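Local atomic coordinates of acetyl-xylan esterase (Streptomyces lividans, PDB entry 2CC0), a protein that hydrolyses acetyl ester groups of acetylated xylan, a plant cell wall polysaccharide, as a metal-ion-dependent family 4 carbohydrate esterase, here with bound zinc. Residues Ala1-Asp13 / Ile168-Ile182. Residues are numbered along the deposited sequence; the frame is centred on the assembly and turned at random.
Sequences AACNGYVGLTFDD and IAQTLAGKGLCSGMI
With SG beside the backbone N in both cysteines (chi1 -56° in Cys-3, -63° in Cys-178), the two sulfurs meet in a disulfide; in the conformer given, chi3 of -86° is a left-handed twist near the preferred quarter turn. Tyr-6 has its CG likewise anti to the carbonyl carbon, which lays the ring alongside residues 178-180: CE1 touches Cys-178 CB at 3.8 Å, and Ser-179 O approaches the ring edge in its plane. With an alanine in place of Tyr-6, Cys-178 CB would probably lose this cover and a gap open beside Gly-180 CA. A CB on Gly-180 would clash with Tyr-6 CB.

Parallel pairing is documented by Cys-178 N to Gly-5 O (2.9 Å), Val-7 N to Cys-178 O (2.9 Å) and Gly-180 N to Val-7 O (2.7 Å), so strand 177-179 flanks the N-terminal half of strand 5-12. Strands 34-37 and 151-155 also pair with strand 5-12; this parallel sheet is consistent with the distorted (beta/alpha) barrel of polysaccharide deacetylases, and strand 5-12 leads to zinc ligand Asp-13. Helix 159-174 ends in a Schellman motif: Gly-176 has positive phi, its N bonds to Ala-173 O and Leu-177 N to Leu-172 O. Gly-176 O receives Asn-4 N at 2.7 Å.

On the sheet face opposite Tyr-6, Val-7 inserts both methyls: CG2 lies 3.8 Å from Leu-172 CD1, while CG1 touches Leu-177 CD1, the side chains crossing at about a right angle. A water accepts from Leu-9 N within hydrogen-bonding distance of Gly-180 O, linking strand 5-12 to that loop residue, and Thr-10 CG2 meets Ile-182 CD1 at 3.5 Å.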
ATOM      1  N   ALA A   1     -14.742   1.611  20.827  1.00 20.11           N
ATOM      2  CA  ALA A   1     -13.436   1.158  21.421  1.00 20.32           C
ATOM      3  C   ALA A   1     -12.492   2.344  21.562  1.00 20.55           C
ATOM      4  O   ALA A   1     -12.670   3.371  20.890  1.00 20.53           O
ATOM      5  CB  ALA A   1     -12.778   0.068  20.547  1.00 20.51           C
ATOM      6  N   ALA A   2     -11.502   2.191  22.442  1.00 20.75           N
ATOM      7  CA  ALA A   2     -10.440   3.171  22.563  1.00 20.97           C
ATOM      8  C   ALA A   2      -9.727   3.297  21.208  1.00 20.72           C
ATOM      9  O   ALA A   2      -9.398   4.415  20.798  1.00 22.74           O
ATOM     10  CB  ALA A   2      -9.470   2.772  23.665  1.00 20.97           C
ATOM     11  N   CYS A   3      -9.519   2.165  20.524  1.00 20.10           N
ATOM     12  CA  CYS A   3      -8.934   2.178  19.178  0.80 19.91           C
ATOM     13  C   CYS A   3      -9.897   1.509  18.196  1.00 19.13           C
ATOM     14  O   CYS A   3      -9.980   0.293  18.116  1.00 19.85           O
ATOM     15  CB  CYS A   3      -7.559   1.490  19.155  0.80 19.79           C
ATOM     16  SG  CYS A   3      -6.364   2.194  20.331  0.80 21.93           S
ATOM     17  N   ASN A   4     -10.634   2.326  17.460  1.00 18.20           N
ATOM     18  CA  ASN A   4     -11.528   1.815  16.402  1.00 18.02           C
ATOM     19  C   ASN A   4     -10.776   1.569  15.088  1.00 16.97           C
ATOM     20  O   ASN A   4     -11.284   0.917  14.169  1.00 17.71           O
ATOM     21  CB  ASN A   4     -12.689   2.787  16.150  1.00 18.26           C
ATOM     22  CG  ASN A   4     -13.614   2.937  17.367  1.00 19.43           C
ATOM     23  OD1 ASN A   4     -13.903   1.961  18.080  1.00 20.91           O
ATOM     24  ND2 ASN A   4     -14.081   4.152  17.598  1.00 20.92           N
ATOM     25  N   GLY A   5      -9.556   2.090  14.993  1.00 15.60           N
ATOM     26  CA  GLY A   5      -8.741   1.906  13.791  1.00 14.38           C
ATOM     27  C   GLY A   5      -7.333   2.359  14.123  1.00 13.71           C
ATOM     28  O   GLY A   5      -7.106   2.915  15.206  1.00 13.41           O
ATOM     29  N   TYR A   6      -6.409   2.153  13.178  1.00 12.30           N
ATOM     30  CA  TYR A   6      -4.988   2.469  13.383  1.00 11.69           C
ATOM     31  C   TYR A   6      -4.434   3.264  12.240  1.00 11.33           C
ATOM     32  O   TYR A   6      -4.801   3.037  11.065  1.00 11.46           O
ATOM     33  CB  TYR A   6      -4.165   1.190  13.583  1.00 12.93           C
ATOM     34  CG  TYR A   6      -4.557   0.479  14.858  1.00 14.50           C
ATOM     35  CD1 TYR A   6      -3.935   0.790  16.064  1.00 15.06           C
ATOM     36  CD2 TYR A   6      -5.578  -0.462  14.852  1.00 16.56           C
ATOM     37  CE1 TYR A   6      -4.301   0.155  17.243  1.00 17.02           C
ATOM     38  CE2 TYR A   6      -5.962  -1.103  16.023  1.00 17.33           C
ATOM     39  CZ  TYR A   6      -5.323  -0.783  17.215  1.00 17.59           C
ATOM     40  OH  TYR A   6      -5.714  -1.422  18.381  1.00 19.77           O
ATOM     41  N   VAL A   7      -3.540   4.200  12.577  1.00 10.22           N
ATOM     42  CA  VAL A   7      -2.820   4.937  11.536  1.00  9.89           C
ATOM     43  C   VAL A   7      -1.331   4.694  11.681  1.00  9.49           C
ATOM     44  O   VAL A   7      -0.879   4.283  12.750  1.00 10.46           O
ATOM     45  CB  VAL A   7      -3.074   6.443  11.614  1.00  9.80           C
ATOM     46  CG1 VAL A   7      -4.610   6.765  11.439  1.00  9.19           C
ATOM     47  CG2 VAL A   7      -2.481   7.040  12.921  1.00 10.36           C
ATOM     48  N   GLY A   8      -0.587   4.965  10.601  1.00  8.68           N
ATOM     49  CA  GLY A   8       0.857   4.742  10.579  1.00  8.08           C
ATOM     50  C   GLY A   8       1.601   6.050  10.682  1.00  8.36           C
ATOM     51  O   GLY A   8       1.823   6.709   9.664  1.00  9.37           O
ATOM     52  N   LEU A   9       1.977   6.443  11.907  1.00  7.19           N
ATOM     53  CA  LEU A   9       2.845   7.621  12.047  1.00  6.92           C
ATOM     54  C   LEU A   9       4.256   7.218  11.698  1.00  7.00           C
ATOM     55  O   LEU A   9       4.748   6.198  12.193  1.00  7.42           O
ATOM     56  CB  LEU A   9       2.827   8.136  13.482  1.00  7.66           C
ATOM     57  CG  LEU A   9       1.448   8.507  14.008  1.00  7.55           C
ATOM     58  CD1 LEU A   9       1.599   8.996  15.483  1.00 10.60           C
ATOM     59  CD2 LEU A   9       0.725   9.556  13.152  1.00 11.60           C
ATOM     60  N   THR A  10       4.913   8.002  10.839  1.00  7.42           N
ATOM     61  CA  THR A  10       6.284   7.691  10.456  1.00  7.44           C
ATOM     62  C   THR A  10       7.153   8.938  10.462  1.00  7.95           C
ATOM     63  O   THR A  10       6.654  10.042  10.212  1.00  9.23           O
ATOM     64  CB  THR A  10       6.356   7.006   9.047  1.00  8.58           C
ATOM     65  OG1 THR A  10       6.084   7.979   8.032  1.00  7.84           O
ATOM     66  CG2 THR A  10       5.351   5.852   8.945  1.00  8.01           C
ATOM     67  N   PHE A  11       8.446   8.754  10.761  1.00  7.67           N
ATOM     68  CA  PHE A  11       9.412   9.861  10.788  1.00  7.59           C
ATOM     69  C   PHE A  11      10.679   9.458  10.049  1.00  8.30           C
ATOM     70  O   PHE A  11      11.385   8.506  10.456  1.00  8.43           O
ATOM     71  CB  PHE A  11       9.750  10.241  12.250  1.00  8.17           C
ATOM     72  CG  PHE A  11       8.557  10.683  13.034  1.00  6.87           C
ATOM     73  CD1 PHE A  11       8.148  12.014  12.987  1.00  8.76           C
ATOM     74  CD2 PHE A  11       7.796   9.760  13.780  1.00  6.83           C
ATOM     75  CE1 PHE A  11       7.047  12.435  13.692  1.00  9.62           C
ATOM     76  CE2 PHE A  11       6.689  10.172  14.484  1.00  8.57           C
ATOM     77  CZ  PHE A  11       6.289  11.519  14.427  1.00  8.71           C
ATOM     78  N   ASP A  12      10.943  10.160   8.946  1.00  8.46           N
ATOM     79  CA  ASP A  12      12.134   9.928   8.141  1.00  8.85           C
ATOM     80  C   ASP A  12      13.363  10.731   8.592  1.00  9.32           C
ATOM     81  O   ASP A  12      13.240  11.847   9.137  1.00  9.39           O
ATOM     82  CB  ASP A  12      11.864  10.295   6.685  1.00 11.08           C
ATOM     83  CG  ASP A  12      11.000   9.276   5.960  1.00 11.77           C
ATOM     84  OD1 ASP A  12      10.476   8.337   6.585  1.00 13.07           O
ATOM     85  OD2 ASP A  12      10.824   9.456   4.734  1.00 16.01           O
ATOM     86  N   ASP A  13      14.521  10.108   8.367  1.00  9.10           N
ATOM     87  CA  ASP A  13      15.842  10.773   8.275  1.00 10.31           C
ATOM     88  C   ASP A  13      16.631  10.918   9.560  1.00 11.16           C
ATOM     89  O   ASP A  13      17.647  11.667   9.619  1.00 12.94           O
ATOM     90  CB  ASP A  13      15.768  12.137   7.578  1.00 10.78           C
ATOM     91  CG  ASP A  13      15.475  12.025   6.118  1.00 14.35           C
ATOM     92  OD1 ASP A  13      15.898  11.017   5.498  1.00 13.96           O
ATOM     93  OD2 ASP A  13      14.838  12.981   5.595  1.00 19.06           O
ATOM     94  N   ILE A 168      -1.437  16.110  17.584  1.00 14.18           N
ATOM     95  CA  ILE A 168      -1.585  14.853  16.816  1.00 13.50           C
ATOM     96  C   ILE A 168      -2.287  13.775  17.663  1.00 13.27           C
ATOM     97  O   ILE A 168      -3.255  13.128  17.221  1.00 14.56           O
ATOM     98  CB  ILE A 168      -0.224  14.379  16.283  1.00 12.08           C
ATOM     99  CG1 ILE A 168       0.233  15.335  15.150  1.00 13.26           C
ATOM    100  CG2 ILE A 168      -0.300  12.911  15.824  1.00 12.03           C
ATOM    101  CD1 ILE A 168       1.657  15.105  14.623  1.00 13.55           C
ATOM    102  N   ALA A 169      -1.818  13.588  18.897  1.00 14.41           N
ATOM    103  CA  ALA A 169      -2.422  12.618  19.813  1.00 14.90           C
ATOM    104  C   ALA A 169      -3.901  12.976  20.022  1.00 15.24           C
ATOM    105  O   ALA A 169      -4.762  12.098  19.987  1.00 16.13           O
ATOM    106  CB  ALA A 169      -1.671  12.600  21.137  1.00 15.23           C
ATOM    107  N   GLN A 170      -4.185  14.271  20.210  1.00 15.36           N
ATOM    108  CA  GLN A 170      -5.568  14.746  20.395  1.00 16.04           C
ATOM    109  C   GLN A 170      -6.459  14.484  19.206  1.00 16.34           C
ATOM    110  O   GLN A 170      -7.606  14.027  19.354  1.00 16.56           O
ATOM    111  CB  GLN A 170      -5.556  16.248  20.699  1.00 16.68           C
ATOM    112  CG  GLN A 170      -4.993  16.541  22.073  1.00 18.41           C
ATOM    113  CD  GLN A 170      -4.622  17.995  22.241  1.00 19.75           C
ATOM    114  OE1 GLN A 170      -5.152  18.870  21.546  1.00 22.65           O
ATOM    115  NE2 GLN A 170      -3.697  18.262  23.159  1.00 19.49           N
ATOM    116  N   THR A 171      -5.919  14.766  18.018  1.00 16.00           N
ATOM    117  CA  THR A 171      -6.634  14.531  16.771  1.00 16.62           C
ATOM    118  C   THR A 171      -7.006  13.054  16.622  1.00 16.69           C
ATOM    119  O   THR A 171      -8.155  12.727  16.306  1.00 17.50           O
ATOM    120  CB  THR A 171      -5.787  15.012  15.576  1.00 16.94           C
ATOM    121  OG1 THR A 171      -5.555  16.417  15.722  1.00 19.42           O
ATOM    122  CG2 THR A 171      -6.508  14.760  14.236  1.00 17.75           C
ATOM    123  N   LEU A 172      -6.038  12.162  16.839  1.00 16.37           N
ATOM    124  CA  LEU A 172      -6.299  10.736  16.708  1.00 16.59           C
ATOM    125  C   LEU A 172      -7.329  10.272  17.738  1.00 17.81           C
ATOM    126  O   LEU A 172      -8.279   9.568  17.389  1.00 17.46           O
ATOM    127  CB  LEU A 172      -5.014   9.919  16.833  1.00 15.62           C
ATOM    128  CG  LEU A 172      -4.034  10.142  15.673  1.00 15.19           C
ATOM    129  CD1 LEU A 172      -2.781   9.298  15.939  1.00 14.66           C
ATOM    130  CD2 LEU A 172      -4.676   9.813  14.319  1.00 14.80           C
ATOM    131  N   ALA A 173      -7.142  10.686  18.990  1.00 18.52           N
ATOM    132  CA  ALA A 173      -8.044  10.299  20.080  1.00 20.31           C
ATOM    133  C   ALA A 173      -9.463  10.766  19.783  1.00 21.25           C
ATOM    134  O   ALA A 173     -10.406  10.000  19.942  1.00 22.50           O
ATOM    135  CB  ALA A 173      -7.546  10.834  21.432  1.00 19.64           C
ATOM    136  N   GLY A 174      -9.605  12.002  19.312  1.00 22.47           N
ATOM    137  CA  GLY A 174     -10.924  12.534  18.921  1.00 23.95           C
ATOM    138  C   GLY A 174     -11.664  11.689  17.892  1.00 24.60           C
ATOM    139  O   GLY A 174     -12.919  11.671  17.858  1.00 26.19           O
ATOM    140  N   LYS A 175     -10.901  10.966  17.074  1.00 23.74           N
ATOM    141  CA  LYS A 175     -11.434  10.191  15.965  1.00 23.50           C
ATOM    142  C   LYS A 175     -11.542   8.718  16.293  1.00 21.92           C
ATOM    143  O   LYS A 175     -11.945   7.932  15.442  1.00 23.21           O
ATOM    144  CB  LYS A 175     -10.534  10.361  14.740  1.00 24.02           C
ATOM    145  CG  LYS A 175     -10.692  11.703  14.076  1.00 26.55           C
ATOM    146  CD  LYS A 175      -9.667  11.872  13.009  1.00 29.82           C
ATOM    147  CE  LYS A 175     -10.330  12.360  11.757  1.00 30.63           C
ATOM    148  NZ  LYS A 175      -9.741  11.746  10.557  1.00 33.03           N
ATOM    149  N   GLY A 176     -11.173   8.341  17.516  1.00 20.23           N
ATOM    150  CA  GLY A 176     -11.083   6.926  17.898  1.00 19.14           C
ATOM    151  C   GLY A 176     -10.019   6.142  17.131  1.00 17.79           C
ATOM    152  O   GLY A 176     -10.170   4.945  16.878  1.00 17.99           O
ATOM    153  N   LEU A 177      -8.939   6.817  16.739  1.00 16.87           N
ATOM    154  CA  LEU A 177      -7.853   6.148  16.041  1.00 16.39           C
ATOM    155  C   LEU A 177      -6.640   6.090  16.929  1.00 16.78           C
ATOM    156  O   LEU A 177      -6.430   6.971  17.782  1.00 18.12           O
ATOM    157  CB  LEU A 177      -7.499   6.874  14.736  1.00 16.25           C
ATOM    158  CG  LEU A 177      -8.572   6.850  13.643  1.00 15.12           C
ATOM    159  CD1 LEU A 177      -8.204   7.833  12.499  1.00 17.73           C
ATOM    160  CD2 LEU A 177      -8.766   5.420  13.125  1.00 16.94           C
ATOM    161  N   CYS A 178      -5.849   5.046  16.733  1.00 15.85           N
ATOM    162  CA  CYS A 178      -4.618   4.919  17.496  0.80 16.02           C
ATOM    163  C   CYS A 178      -3.411   4.767  16.607  1.00 15.39           C
ATOM    164  O   CYS A 178      -3.530   4.473  15.425  1.00 15.27           O
ATOM    165  CB  CYS A 178      -4.725   3.759  18.440  0.80 16.56           C
ATOM    166  SG  CYS A 178      -6.031   4.039  19.642  0.80 18.97           S
ATOM    167  N   SER A 179      -2.236   5.017  17.172  1.00 14.69           N
ATOM    168  CA  SER A 179      -1.008   4.867  16.386  1.00 13.98           C
ATOM    169  C   SER A 179      -0.696   3.376  16.286  1.00 14.29           C
ATOM    170  O   SER A 179      -0.756   2.640  17.289  1.00 17.06           O
ATOM    171  CB  SER A 179       0.139   5.695  16.986  1.00 14.16           C
ATOM    172  OG  SER A 179       0.306   5.402  18.355  1.00 14.74           O
ATOM    173  N   GLY A 180      -0.417   2.900  15.072  1.00 12.56           N
ATOM    174  CA  GLY A 180      -0.192   1.488  14.866  1.00 12.70           C
ATOM    175  C   GLY A 180       1.138   1.195  14.187  1.00 11.71           C
ATOM    176  O   GLY A 180       1.930   2.094  13.923  1.00 11.58           O
ATOM    177  N   MET A 181       1.384  -0.090  13.977  1.00 11.77           N
ATOM    178  CA  MET A 181       2.583  -0.480  13.261  0.50 11.63           C
ATOM    179  C   MET A 181       2.203  -0.713  11.811  1.00 11.40           C
ATOM    180  O   MET A 181       1.023  -0.751  11.459  1.00 12.43           O
ATOM    181  CB  MET A 181       3.219  -1.738  13.852  0.50 12.34           C
ATOM    182  CG  MET A 181       2.441  -2.979  13.548  0.50 12.48           C
ATOM    183  SD  MET A 181       3.078  -4.398  14.435  0.50 13.56           S
ATOM    184  CE  MET A 181       1.844  -5.576  13.927  0.50 14.81           C
ATOM    185  N   ILE A 182       3.211  -0.801  10.967  1.00  9.37           N
ATOM    186  CA  ILE A 182       2.978  -1.017   9.541  1.00  9.14           C
ATOM    187  C   ILE A 182       3.228  -2.475   9.179  1.00  9.13           C
ATOM    188  O   ILE A 182       4.315  -3.029   9.437  1.00  9.51           O
ATOM    189  CB  ILE A 182       3.834  -0.050   8.661  1.00  8.68           C
ATOM    190  CG1 ILE A 182       3.367   1.409   8.903  1.00  9.40           C
ATOM    191  CG2 ILE A 182       3.709  -0.430   7.178  1.00  8.53           C
ATOM    192  CD1 ILE A 182       4.375   2.483   8.450  1.00 11.24           C
TER
HETATM  193  O   HOH W   1     -13.848   6.094  15.906  1.00 38.07           O
HETATM  194  O   HOH W   2       3.946   3.333  12.163  1.00  8.65           O
HETATM  195  O   HOH W   3       2.091   4.863  14.241  1.00 10.11           O